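Local coordinates for protein endo-beta-1,2-glucanase (Talaromyces funiculosus, PDB 6IMV) that hydrolyses internal beta-1,2-glucosidic bonds of beta-1,2-glucans, as a fungal endo-acting glycoside hydrolase, at residues V340-N349 and E377-V386; K408-E418 and V427-K436. All coordinates share one frame; numbering follows the deposited sequence.

Contact 1. Residues V340-N349 and E377-V386; sequences VPGMFASINN and ELDVITPYSV. With NAG (2-acetamido-2-deoxy-beta-D-glucopyranose), chain C; BGC (beta-D-glucopyranose), chain I.
Ile381 packs against the chain from Val340 to Phe344. Its CB lies 3.6 Å from Met343 O. From there CG2 meets both Val340 CG1, at 3.7 Å, and Phe344 CE1, at 3.6 Å. CG1 stands between the backbone N and the carbonyl carbon (chi1 52°). This sends CD1 over the backbone of Gly342, which has no side chain, 3.8 Å from its CA. Leu378 CD2 sits over one face of the Phe344 ring, 3.9 Å from its centroid and almost on the normal: a CH-pi contact. Val380 O lies at the ring edge, and a water bridges Val380 O to Ala345 N. Strand 380-381 belongs to the large antiparallel sheet, where it pairs with strand 415-421. Residues 340-346 pack against it and lead into the two-stranded hairpin 347-352/357-362. At the other end Tyr384 OH donates to Ser346 O over 2.6 Å, in the carbonyl plane and on a lone pair. The Tyr384 ring also meets Ala345 CB and, at its edge, Ile347 CD1. A phenylalanine here lacks the hydroxyl, and Ser346 O would probably be left without this donor and the ring less firmly fixed. The N-glycan on Asn349 adds another tie, because NAG N2 donates to Glu377 OE1 over 3.0 Å. Next to it, Asn348 ND2 donates to O4 of the bound glucose at 2.9 Å and also hydrogen-bonds to Glu418 OE2.

Contact 2. Residues K408-E418 and V427-K436; sequences KKMQNIYGSTE and VSALLTWDSK. With BGC (beta-D-glucopyranose), chain I.
Glu418 OE1 is gripped by two hydroxyls from the start of helix 433-443. Thr432 OG1 donates to it over 2.7 Å on the syn lone pair. Ser435 OG donates over 2.6 Å from above the carboxylate plane, 48° out of it. The two donors come from different directions and should hold the carboxylate against turning. The side chain of Glu418 leaves with CG anti to the backbone N and then bends at chi2 (90°), which swings OE1 to the hydroxyls. A water joins OE2 to Thr432 OG1. The backbones meet nearby, where Glu418 N donates to Leu430 O at 3.0 Å. Lys436 makes a second polar tie. Its chain bends at chi3 and chi4, and NZ donates to Tyr414 O at 2.7 Å and to Ser416 O at 2.9 Å. Glu41 provides a salt bridge to the same ammonium group. Leu431 packs against the type I turn of Asn412 to Gly415, with CD1 3.5 Å from Tyr414 CD2, and CD2 packed alongside the Asn412 amide. That amide is itself tied into an Asx turn through Tyr414 N, and its ND2 bonds to Thr417 OG1. The side chains of Thr417 and Val427 cross at about a right angle, with Thr417 CG2 3.7 Å from Val427 CG1. Thr432 OG1 also accepts from Ser435 N, a capping bond. The arrangement is a beta hairpin of strands 415-421 and 427-432 running into an N-capped helix. Thr432 and Asp434, at that helix start, line the glucose pocket.

The chain enters contact 1 after helix 318-337. Contact 1 closes the loop that holds most of hairpin 347-352/357-362. The chain then passes through helices 387-392 and 394-405. Contact 2 follows in series and closes a much shorter loop, the tip of hairpin 415-421/427-432. Neither loop crosses or contains the other. They meet side by side, because strands 380-381 and 415-421 are neighbours in the large antiparallel sheet. Thr382 OG1 bonds to Glu418 O, and Ser428 OG lies against Asn349 O. Together the contacts join the glycan-bearing hairpin, the sheet and helix 433-443 beside one bound glucose, which both of them touch.

Contact 1. Residues V340-N349 and E377-V386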
# COMPACT_ATOMS: atom_id res chain seq x y z
N VAL A 340 -7.59 9.20 -21.02
CA VAL A 340 -7.27 7.88 -20.49
C VAL A 340 -8.45 7.41 -19.63
O VAL A 340 -8.92 8.13 -18.76
CB VAL A 340 -5.95 7.90 -19.69
CG1 VAL A 340 -5.60 6.52 -19.17
CG2 VAL A 340 -4.80 8.47 -20.50
N PRO A 341 -8.97 6.19 -19.87
CA PRO A 341 -10.13 5.68 -19.12
C PRO A 341 -9.78 5.05 -17.77
O PRO A 341 -10.49 4.17 -17.27
CB PRO A 341 -10.70 4.65 -20.11
CG PRO A 341 -9.49 4.08 -20.78
CD PRO A 341 -8.56 5.27 -20.95
N GLY A 342 -8.71 5.54 -17.15
CA GLY A 342 -8.24 5.08 -15.87
C GLY A 342 -7.13 5.99 -15.38
O GLY A 342 -6.87 7.05 -15.98
N MET A 343 -6.46 5.58 -14.29
CA MET A 343 -5.32 6.31 -13.79
C MET A 343 -4.15 5.33 -13.57
O MET A 343 -4.32 4.12 -13.69
CB MET A 343 -5.70 7.07 -12.51
CG MET A 343 -6.78 8.08 -12.73
SD MET A 343 -7.15 9.11 -11.28
CE MET A 343 -8.02 7.93 -10.23
N PHE A 344 -2.97 5.89 -13.26
CA PHE A 344 -1.69 5.20 -13.37
C PHE A 344 -1.03 4.97 -12.00
O PHE A 344 -1.01 5.85 -11.13
CB PHE A 344 -0.74 6.01 -14.25
CG PHE A 344 -1.15 6.08 -15.70
CD1 PHE A 344 -1.06 4.96 -16.50
CD2 PHE A 344 -1.60 7.27 -16.26
CE1 PHE A 344 -1.42 5.02 -17.84
CE2 PHE A 344 -1.96 7.33 -17.59
CZ PHE A 344 -1.87 6.20 -18.38
N ALA A 345 -0.45 3.78 -11.85
CA ALA A 345 0.38 3.42 -10.71
C ALA A 345 1.29 2.24 -11.10
O ALA A 345 0.97 1.48 -12.02
CB ALA A 345 -0.49 3.08 -9.52
N SER A 346 2.43 2.12 -10.42
CA SER A 346 3.31 0.97 -10.58
C SER A 346 2.47 -0.31 -10.50
O SER A 346 1.65 -0.48 -9.58
CB SER A 346 4.41 0.98 -9.54
OG SER A 346 5.10 2.22 -9.51
N ILE A 347 2.68 -1.22 -11.46
CA ILE A 347 1.75 -2.33 -11.67
C ILE A 347 2.41 -3.41 -12.55
O ILE A 347 3.31 -3.11 -13.36
CB ILE A 347 0.45 -1.81 -12.31
CG1 ILE A 347 -0.69 -2.82 -12.22
CG2 ILE A 347 0.66 -1.36 -13.76
CD1 ILE A 347 -1.20 -3.03 -10.81
N ASN A 348 1.95 -4.65 -12.39
CA ASN A 348 2.29 -5.74 -13.29
C ASN A 348 1.69 -5.46 -14.67
O ASN A 348 0.58 -4.93 -14.81
CB ASN A 348 1.82 -7.10 -12.76
CG ASN A 348 2.73 -7.61 -11.67
OD1 ASN A 348 3.82 -8.12 -11.96
ND2 ASN A 348 2.33 -7.44 -10.43
N ASN A 349 2.47 -5.85 -15.69
CA ASN A 349 2.12 -5.75 -17.09
C ASN A 349 1.13 -6.87 -17.43
O ASN A 349 0.84 -7.74 -16.59
CB ASN A 349 3.37 -5.85 -17.95
CG ASN A 349 3.28 -5.14 -19.29
OD1 ASN A 349 2.20 -4.71 -19.71
ND2 ASN A 349 4.42 -5.01 -19.95
N GLU A 377 6.07 4.60 -18.88
CA GLU A 377 5.20 3.75 -19.67
C GLU A 377 3.76 3.98 -19.20
O GLU A 377 3.45 3.74 -18.01
CB GLU A 377 5.60 2.27 -19.52
CG GLU A 377 4.76 1.35 -20.40
CD GLU A 377 5.12 -0.12 -20.37
OE1 GLU A 377 6.25 -0.44 -19.99
OE2 GLU A 377 4.25 -0.95 -20.74
N LEU A 378 2.90 4.42 -20.13
CA LEU A 378 1.53 4.85 -19.84
C LEU A 378 0.51 4.06 -20.68
O LEU A 378 -0.58 4.55 -20.96
CB LEU A 378 1.43 6.34 -20.15
CG LEU A 378 2.37 7.24 -19.36
CD1 LEU A 378 2.20 8.70 -19.78
CD2 LEU A 378 2.15 7.07 -17.87
N ASP A 379 0.84 2.82 -21.04
CA ASP A 379 -0.09 2.02 -21.85
C ASP A 379 -0.99 1.14 -20.96
O ASP A 379 -1.96 0.60 -21.45
CB ASP A 379 0.64 1.21 -22.92
CG ASP A 379 1.68 0.25 -22.39
OD1 ASP A 379 2.04 0.34 -21.21
OD2 ASP A 379 2.12 -0.59 -23.17
N VAL A 380 -0.66 1.03 -19.66
CA VAL A 380 -1.37 0.15 -18.73
C VAL A 380 -1.88 0.95 -17.52
O VAL A 380 -1.10 1.68 -16.87
CB VAL A 380 -0.46 -1.02 -18.29
CG1 VAL A 380 -1.08 -1.84 -17.15
CG2 VAL A 380 -0.10 -1.90 -19.48
N ILE A 381 -3.17 0.75 -17.20
CA ILE A 381 -3.88 1.41 -16.10
C ILE A 381 -4.33 0.34 -15.09
O ILE A 381 -4.44 -0.85 -15.43
CB ILE A 381 -5.08 2.22 -16.62
CG1 ILE A 381 -6.00 1.38 -17.52
CG2 ILE A 381 -4.61 3.50 -17.31
CD1 ILE A 381 -7.26 2.08 -17.97
N THR A 382 -4.60 0.78 -13.86
CA THR A 382 -4.94 -0.15 -12.78
C THR A 382 -5.97 0.47 -11.84
O THR A 382 -5.88 1.64 -11.48
CB THR A 382 -3.70 -0.61 -12.01
OG1 THR A 382 -4.10 -1.45 -10.93
CG2 THR A 382 -2.88 0.55 -11.46
N PRO A 383 -6.96 -0.32 -11.37
CA PRO A 383 -7.94 0.16 -10.39
C PRO A 383 -7.34 0.77 -9.10
O PRO A 383 -7.92 1.71 -8.56
CB PRO A 383 -8.76 -1.10 -10.07
CG PRO A 383 -8.67 -1.91 -11.35
CD PRO A 383 -7.25 -1.70 -11.80
N TYR A 384 -6.20 0.26 -8.62
CA TYR A 384 -5.68 0.72 -7.31
C TYR A 384 -5.14 2.15 -7.40
O TYR A 384 -4.92 2.79 -6.35
CB TYR A 384 -4.66 -0.28 -6.75
CG TYR A 384 -3.20 0.03 -6.94
CD1 TYR A 384 -2.52 -0.40 -8.07
CD2 TYR A 384 -2.47 0.69 -5.97
CE1 TYR A 384 -1.16 -0.17 -8.24
CE2 TYR A 384 -1.11 0.94 -6.12
CZ TYR A 384 -0.45 0.51 -7.26
OH TYR A 384 0.89 0.75 -7.42
N SER A 385 -4.95 2.67 -8.62
CA SER A 385 -4.61 4.08 -8.84
C SER A 385 -5.59 5.03 -8.14
O SER A 385 -5.25 6.18 -7.86
CB SER A 385 -4.52 4.40 -10.32
OG SER A 385 -5.79 4.25 -10.95
N VAL A 386 -6.81 4.56 -7.85
CA VAL A 386 -7.85 5.38 -7.24
C VAL A 386 -7.69 5.48 -5.71
O VAL A 386 -8.41 6.25 -5.10
CB VAL A 386 -9.26 4.84 -7.55
CG1 VAL A 386 -9.45 4.55 -9.03
CG2 VAL A 386 -9.61 3.62 -6.71
C1 NAG C . 4.54 -4.37 -21.23
C2 NAG C . 6.01 -4.11 -21.50
C3 NAG C . 6.13 -3.34 -22.81
C4 NAG C . 5.53 -4.14 -23.94
C5 NAG C . 4.11 -4.58 -23.59
C6 NAG C . 3.60 -5.59 -24.61
C7 NAG C . 7.21 -3.93 -19.37
C8 NAG C . 7.87 -2.97 -18.41
N2 NAG C . 6.62 -3.36 -20.42
O3 NAG C . 7.49 -3.06 -23.08
O4 NAG C . 5.48 -3.29 -25.10
O5 NAG C . 4.03 -5.18 -22.29
O6 NAG C . 2.24 -5.88 -24.31
O7 NAG C . 7.22 -5.13 -19.19
C2 BGC I . 7.46 -7.47 -8.11
C3 BGC I . 6.20 -8.24 -8.54
C4 BGC I . 4.99 -7.94 -7.62
C5 BGC I . 4.85 -6.42 -7.42
C6 BGC I . 3.72 -6.05 -6.46
C1 BGC I . 7.14 -5.99 -7.90
O1 BGC I . 8.26 -5.23 -7.46
O2 BGC I . 8.43 -7.57 -9.13
O3 BGC I . 6.45 -9.64 -8.56
O4 BGC I . 3.77 -8.49 -8.16
O5 BGC I . 6.09 -5.88 -6.94
O6 BGC I . 4.03 -6.54 -5.16
O HOH W 1 -1.02 1.84 -14.11

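Contact 2. Residues K408-E418 and V427-K436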
# COMPACT_ATOMS: atom_id res chain seq x y z
N LYS A 408 -13.01 -5.34 -20.20
CA LYS A 408 -13.10 -6.79 -20.33
C LYS A 408 -12.07 -7.44 -19.41
O LYS A 408 -10.93 -6.99 -19.34
CB LYS A 408 -12.90 -7.23 -21.78
CG LYS A 408 -14.03 -6.83 -22.71
CD LYS A 408 -15.32 -7.52 -22.38
CE LYS A 408 -16.50 -6.92 -23.10
NZ LYS A 408 -17.76 -7.43 -22.51
N LYS A 409 -12.52 -8.48 -18.69
CA LYS A 409 -11.73 -9.32 -17.78
C LYS A 409 -11.27 -8.56 -16.53
O LYS A 409 -10.41 -9.05 -15.83
CB LYS A 409 -10.48 -9.89 -18.47
CG LYS A 409 -10.69 -10.47 -19.86
CD LYS A 409 -9.39 -10.99 -20.48
CE LYS A 409 -9.16 -12.45 -20.20
NZ LYS A 409 -10.01 -13.33 -21.05
N MET A 410 -11.86 -7.41 -16.21
CA MET A 410 -11.31 -6.57 -15.15
C MET A 410 -12.04 -6.80 -13.81
O MET A 410 -11.65 -6.21 -12.80
CB MET A 410 -11.32 -5.10 -15.56
CG MET A 410 -10.19 -4.77 -16.53
SD MET A 410 -8.56 -5.24 -15.85
CE MET A 410 -8.36 -3.99 -14.57
N GLN A 411 -13.04 -7.68 -13.80
CA GLN A 411 -13.52 -8.30 -12.57
C GLN A 411 -13.37 -9.82 -12.66
O GLN A 411 -13.42 -10.41 -13.76
CB GLN A 411 -14.98 -7.96 -12.27
CG GLN A 411 -15.23 -6.49 -11.96
CD GLN A 411 -16.69 -6.23 -11.64
OE1 GLN A 411 -17.57 -6.27 -12.51
NE2 GLN A 411 -16.95 -5.98 -10.36
N ASN A 412 -13.20 -10.43 -11.49
CA ASN A 412 -13.06 -11.87 -11.34
C ASN A 412 -13.71 -12.28 -10.01
O ASN A 412 -14.13 -11.42 -9.25
CB ASN A 412 -11.59 -12.28 -11.42
CG ASN A 412 -10.74 -11.58 -10.38
OD1 ASN A 412 -10.76 -11.95 -9.21
ND2 ASN A 412 -9.97 -10.59 -10.81
N ILE A 413 -13.74 -13.59 -9.74
CA ILE A 413 -14.39 -14.15 -8.53
C ILE A 413 -13.59 -13.83 -7.27
O ILE A 413 -14.01 -14.22 -6.18
CB ILE A 413 -14.63 -15.67 -8.65
CG1 ILE A 413 -13.34 -16.46 -8.89
CG2 ILE A 413 -15.67 -15.97 -9.71
CD1 ILE A 413 -13.49 -17.94 -8.65
N TYR A 414 -12.46 -13.12 -7.41
CA TYR A 414 -11.70 -12.61 -6.26
C TYR A 414 -11.68 -11.07 -6.26
O TYR A 414 -10.83 -10.47 -5.59
CB TYR A 414 -10.28 -13.17 -6.29
CG TYR A 414 -10.18 -14.63 -6.66
CD1 TYR A 414 -10.30 -15.63 -5.70
CD2 TYR A 414 -9.98 -15.03 -7.98
CE1 TYR A 414 -10.22 -16.97 -6.04
CE2 TYR A 414 -9.88 -16.36 -8.33
CZ TYR A 414 -10.01 -17.33 -7.36
OH TYR A 414 -9.92 -18.64 -7.73
N GLY A 415 -12.61 -10.45 -6.99
CA GLY A 415 -12.74 -8.98 -7.06
C GLY A 415 -12.10 -8.41 -8.31
O GLY A 415 -12.20 -9.01 -9.38
N SER A 416 -11.45 -7.25 -8.18
CA SER A 416 -10.84 -6.55 -9.32
C SER A 416 -9.61 -7.31 -9.82
O SER A 416 -8.91 -8.02 -9.06
CB SER A 416 -10.50 -5.12 -8.99
OG SER A 416 -9.51 -5.03 -7.97
N THR A 417 -9.36 -7.17 -11.13
CA THR A 417 -8.19 -7.70 -11.80
C THR A 417 -7.05 -6.67 -11.71
O THR A 417 -7.31 -5.46 -11.62
CB THR A 417 -8.56 -8.07 -13.24
OG1 THR A 417 -9.71 -8.91 -13.22
CG2 THR A 417 -7.44 -8.78 -13.98
N GLU A 418 -5.80 -7.16 -11.78
CA GLU A 418 -4.57 -6.37 -11.57
C GLU A 418 -4.58 -5.09 -12.42
O GLU A 418 -4.43 -3.97 -11.90
CB GLU A 418 -3.34 -7.23 -11.88
CG GLU A 418 -2.01 -6.48 -11.85
CD GLU A 418 -1.27 -6.43 -10.52
OE1 GLU A 418 -1.86 -6.84 -9.50
OE2 GLU A 418 -0.11 -5.97 -10.51
N VAL A 427 -4.72 -7.64 -20.73
CA VAL A 427 -5.03 -7.58 -19.31
C VAL A 427 -3.95 -8.38 -18.56
O VAL A 427 -3.42 -9.36 -19.09
CB VAL A 427 -6.45 -8.13 -19.07
CG1 VAL A 427 -6.68 -8.52 -17.63
CG2 VAL A 427 -7.52 -7.15 -19.52
N SER A 428 -3.62 -7.93 -17.34
CA SER A 428 -2.81 -8.70 -16.41
C SER A 428 -3.73 -9.64 -15.63
O SER A 428 -4.44 -9.19 -14.74
CB SER A 428 -2.03 -7.80 -15.48
OG SER A 428 -1.14 -8.57 -14.67
N ALA A 429 -3.73 -10.92 -16.01
CA ALA A 429 -4.63 -11.91 -15.41
C ALA A 429 -4.01 -12.37 -14.08
O ALA A 429 -3.44 -13.46 -13.97
CB ALA A 429 -4.86 -13.04 -16.38
N LEU A 430 -4.09 -11.47 -13.10
CA LEU A 430 -3.31 -11.56 -11.90
C LEU A 430 -4.07 -10.86 -10.76
O LEU A 430 -4.86 -9.94 -11.01
CB LEU A 430 -1.96 -10.89 -12.19
CG LEU A 430 -0.93 -10.92 -11.06
CD1 LEU A 430 -0.38 -12.32 -10.88
CD2 LEU A 430 0.19 -9.94 -11.32
N LEU A 431 -3.82 -11.32 -9.53
CA LEU A 431 -4.27 -10.67 -8.31
C LEU A 431 -3.04 -10.38 -7.44
O LEU A 431 -2.23 -11.27 -7.25
CB LEU A 431 -5.22 -11.59 -7.55
CG LEU A 431 -6.28 -12.33 -8.37
CD1 LEU A 431 -6.92 -13.41 -7.52
CD2 LEU A 431 -7.32 -11.37 -8.92
N THR A 432 -2.93 -9.16 -6.89
CA THR A 432 -1.93 -8.86 -5.87
C THR A 432 -2.55 -8.01 -4.77
O THR A 432 -3.54 -7.31 -5.00
CB THR A 432 -0.70 -8.14 -6.46
OG1 THR A 432 -1.11 -6.86 -6.94
CG2 THR A 432 -0.04 -8.92 -7.58
N TRP A 433 -1.95 -8.06 -3.57
CA TRP A 433 -2.34 -7.19 -2.45
C TRP A 433 -2.25 -5.73 -2.89
O TRP A 433 -3.17 -4.95 -2.63
CB TRP A 433 -1.48 -7.43 -1.21
CG TRP A 433 -1.74 -8.73 -0.53
CD1 TRP A 433 -1.19 -9.93 -0.84
CD2 TRP A 433 -2.65 -8.98 0.56
NE1 TRP A 433 -1.67 -10.91 -0.02
CE2 TRP A 433 -2.57 -10.36 0.85
CE3 TRP A 433 -3.51 -8.18 1.31
CZ2 TRP A 433 -3.33 -10.95 1.86
CZ3 TRP A 433 -4.27 -8.76 2.31
CH2 TRP A 433 -4.19 -10.13 2.57
N ASP A 434 -1.12 -5.39 -3.53
CA ASP A 434 -0.82 -4.01 -3.94
C ASP A 434 -1.93 -3.44 -4.84
O ASP A 434 -2.32 -2.29 -4.66
CB ASP A 434 0.56 -3.93 -4.62
CG ASP A 434 1.74 -3.90 -3.66
OD1 ASP A 434 1.89 -4.83 -2.88
OD2 ASP A 434 2.54 -2.94 -3.73
N SER A 435 -2.45 -4.24 -5.79
CA SER A 435 -3.42 -3.72 -6.79
C SER A 435 -4.87 -3.82 -6.31
O SER A 435 -5.77 -3.39 -7.01
CB SER A 435 -3.26 -4.41 -8.14
OG SER A 435 -3.83 -5.71 -8.14
N LYS A 436 -5.11 -4.38 -5.12
CA LYS A 436 -6.48 -4.70 -4.69
C LYS A 436 -6.77 -4.20 -3.27
O LYS A 436 -7.80 -3.55 -3.03
CB LYS A 436 -6.69 -6.21 -4.76
CG LYS A 436 -6.73 -6.78 -6.17
CD LYS A 436 -6.73 -8.29 -6.19
CE LYS A 436 -7.97 -8.92 -5.59
NZ LYS A 436 -9.20 -8.41 -6.25
C2 BGC I . 7.46 -7.47 -8.11
C3 BGC I . 6.20 -8.24 -8.54
C4 BGC I . 4.99 -7.94 -7.62
C5 BGC I . 4.85 -6.42 -7.42
C6 BGC I . 3.72 -6.05 -6.46
C1 BGC I . 7.14 -5.99 -7.90
O1 BGC I . 8.26 -5.23 -7.46
O2 BGC I . 8.43 -7.57 -9.13
O3 BGC I . 6.45 -9.64 -8.56
O4 BGC I . 3.77 -8.49 -8.16
O5 BGC I . 6.09 -5.88 -6.94
O6 BGC I . 4.03 -6.54 -5.16
O HOH W 2 -9.81 -3.54 -5.80
O HOH W 3 -7.34 -4.24 -9.19
O HOH W 4 0.83 -5.13 -8.15